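Local atomic coordinates of beta-lactamase (Serratia marcescens, PDB entry 5GWA), a protein that probably hydrolyses the amide bond of beta-lactam antibiotics, as a class A extended-spectrum enzyme that avibactam inhibits. Residues K152-N155 with V156-T159. Sequence-based numbering, arbitrary orientation. Where two conformers were deposited one is given.
Sequences KAWN and VQYT. With NA (sodium ion), chain Q.
The carbonyl oxygen of W154 is gripped twice: it binds a sodium ion and accepts a nearly straight hydrogen bond from the side-chain amide of Q157, with 3.0 Å between W154 O and Q157 NE2. The sodium ion also takes A153 O, at 2.8 Å, a water and, from the preceding helix, the carbonyl of M150. A153 O is shared too, accepting a hydrogen bond from V156 N at 3.1 Å. Q157 reaches W154 with CG between its own backbone N and carbonyl carbon (chi1 64°) and an extended chain beyond, which carries NE2 over the centre of the indole face, 3.5 Å above the plane; amide and ring planes stand 76° apart. On its other branch, OE1 bonds to Q46, a residue of the avibactam pocket.

These turns follow helix 147-151 in the segment that corresponds to the omega loop of class A beta-lactamases, which borders the base of the active site. Y158 N donates a 3.0 Å hydrogen bond to N155 O, an i to i+3 bond like that of V156 N to A153 O, and V156 O takes both the backbone N and the hydroxyl of T159. Y158 directs its ring edge toward the W154 indole in an offset edge-to-face pair, planes at 63°. One water bridges the two side chains, accepting from W154 NE1 and donating to Y158 OH, which also hydrogen-bonds D252.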
ATOM      1  N   LYS A 152       6.479 -10.193   4.720  1.00 19.87           N
ATOM      2  CA  LYS A 152       6.696 -11.575   4.253  1.00 21.72           C
ATOM      3  C   LYS A 152       5.936 -12.602   5.064  1.00 24.45           C
ATOM      4  O   LYS A 152       5.710 -13.731   4.583  1.00 25.57           O
ATOM      5  CB  LYS A 152       8.167 -11.930   4.256  1.00 24.94           C
ATOM      6  CG  LYS A 152       8.886 -11.413   3.026  1.00 26.64           C
ATOM      7  CD  LYS A 152      10.270 -11.964   2.933  1.00 33.46           C
ATOM      8  CE  LYS A 152      10.834 -11.761   1.540  1.00 36.40           C
ATOM      9  NZ  LYS A 152      10.784 -10.348   1.110  1.00 38.36           N
ATOM     10  N   ALA A 153       5.571 -12.254   6.295  1.00 19.51           N
ATOM     11  CA  ALA A 153       4.924 -13.201   7.180  1.00 20.67           C
ATOM     12  C   ALA A 153       4.260 -12.549   8.381  1.00 21.19           C
ATOM     13  O   ALA A 153       4.821 -11.669   9.032  1.00 19.70           O
ATOM     14  CB  ALA A 153       5.931 -14.246   7.637  1.00 24.77           C
ATOM     15  N   TRP A 154       3.090 -13.058   8.724  1.00 20.57           N
ATOM     16  CA  TRP A 154       2.249 -12.462   9.723  1.00 20.07           C
ATOM     17  C   TRP A 154       2.955 -12.232  11.042  1.00 19.25           C
ATOM     18  O   TRP A 154       2.834 -11.181  11.604  1.00 19.98           O
ATOM     19  CB  TRP A 154       1.019 -13.342   9.943  1.00 25.52           C
ATOM     20  CG  TRP A 154       0.149 -12.884  11.045  1.00 23.58           C
ATOM     21  CD1 TRP A 154       0.100 -13.398  12.318  1.00 26.73           C
ATOM     22  CD2 TRP A 154      -0.791 -11.804  11.019  1.00 23.70           C
ATOM     23  NE1 TRP A 154      -0.832 -12.737  13.058  1.00 28.51           N
ATOM     24  CE2 TRP A 154      -1.382 -11.737  12.297  1.00 25.34           C
ATOM     25  CE3 TRP A 154      -1.236 -10.923  10.027  1.00 23.59           C
ATOM     26  CZ2 TRP A 154      -2.377 -10.818  12.611  1.00 25.74           C
ATOM     27  CZ3 TRP A 154      -2.196  -9.981  10.356  1.00 22.80           C
ATOM     28  CH2 TRP A 154      -2.767  -9.946  11.636  1.00 26.70           C
ATOM     29  N   ASN A 155       3.765 -13.168  11.524  1.00 19.75           N
ATOM     30  CA  ASN A 155       4.326 -13.090  12.860  0.50 18.88           C
ATOM     31  C   ASN A 155       5.461 -12.055  12.996  1.00 18.10           C
ATOM     32  O   ASN A 155       5.805 -11.613  14.096  1.00 16.44           O
ATOM     33  CB  ASN A 155       4.840 -14.476  13.258  0.50 20.37           C
ATOM     34  CG  ASN A 155       5.665 -14.444  14.510  0.50 20.64           C
ATOM     35  OD1 ASN A 155       5.145 -14.214  15.603  0.50 28.70           O
ATOM     36  ND2 ASN A 155       6.973 -14.591  14.352  0.50 21.97           N
ATOM     37  N   VAL A 156       6.074 -11.684  11.878  1.00 16.44           N
ATOM     38  CA  VAL A 156       7.300 -10.889  11.944  1.00 16.33           C
ATOM     39  C   VAL A 156       7.066  -9.526  12.620  1.00 14.76           C
ATOM     40  O   VAL A 156       7.928  -9.008  13.343  1.00 12.51           O
ATOM     41  CB  VAL A 156       7.918 -10.689  10.557  1.00 15.89           C
ATOM     42  CG1 VAL A 156       9.142  -9.795  10.646  1.00 15.81           C
ATOM     43  CG2 VAL A 156       8.276 -12.035   9.921  1.00 18.76           C
ATOM     44  N   GLN A 157       5.868  -8.986  12.466  1.00 14.17           N
ATOM     45  CA  GLN A 157       5.513  -7.719  13.138  1.00 14.45           C
ATOM     46  C   GLN A 157       5.667  -7.739  14.660  1.00 14.17           C
ATOM     47  O   GLN A 157       5.921  -6.724  15.266  1.00 14.07           O
ATOM     48  CB  GLN A 157       4.087  -7.260  12.788  1.00 15.81           C
ATOM     49  CG  GLN A 157       2.988  -8.204  13.258  1.00 17.66           C
ATOM     50  CD  GLN A 157       1.657  -7.879  12.633  1.00 21.30           C
ATOM     51  OE1 GLN A 157       1.115  -6.785  12.839  1.00 21.49           O
ATOM     52  NE2 GLN A 157       1.029  -8.890  12.050  1.00 19.13           N
ATOM     53  N   TYR A 158       5.464  -8.900  15.294  1.00 13.59           N
ATOM     54  CA  TYR A 158       5.560  -8.968  16.726  1.00 13.04           C
ATOM     55  C   TYR A 158       7.027  -8.862  17.202  1.00 12.19           C
ATOM     56  O   TYR A 158       7.269  -8.616  18.391  1.00 13.69           O
ATOM     57  CB  TYR A 158       4.867 -10.236  17.283  1.00 14.26           C
ATOM     58  CG  TYR A 158       3.366 -10.260  17.074  1.00 15.39           C
ATOM     59  CD1 TYR A 158       2.510  -9.722  18.016  1.00 17.65           C
ATOM     60  CD2 TYR A 158       2.827 -10.844  15.943  1.00 19.10           C
ATOM     61  CE1 TYR A 158       1.122  -9.758  17.835  1.00 15.83           C
ATOM     62  CE2 TYR A 158       1.467 -10.879  15.741  1.00 19.41           C
ATOM     63  CZ  TYR A 158       0.626 -10.313  16.686  1.00 19.07           C
ATOM     64  OH  TYR A 158      -0.728 -10.388  16.487  1.00 23.06           O
ATOM     65  N   THR A 159       7.994  -9.038  16.293  1.00 13.63           N
ATOM     66  CA  THR A 159       9.387  -8.850  16.678  1.00 13.15           C
ATOM     67  C   THR A 159       9.777  -7.398  16.827  1.00 12.91           C
ATOM     68  O   THR A 159      10.814  -7.077  17.421  1.00 15.07           O
ATOM     69  CB  THR A 159      10.380  -9.559  15.739  1.00 14.47           C
ATOM     70  OG1 THR A 159      10.402  -8.935  14.448  1.00 14.48           O
ATOM     71  CG2 THR A 159      10.013 -11.007  15.579  1.00 16.15           C
TER
HETATM   72 NA    NA Q 316       4.210  -9.138  10.008  1.00 24.50          NA
HETATM   73  O   HOH W   1      -1.296 -13.173  15.846  1.00 34.04           O
HETATM   74  O   HOH W   2       2.510  -7.122   9.196  1.00 23.31           O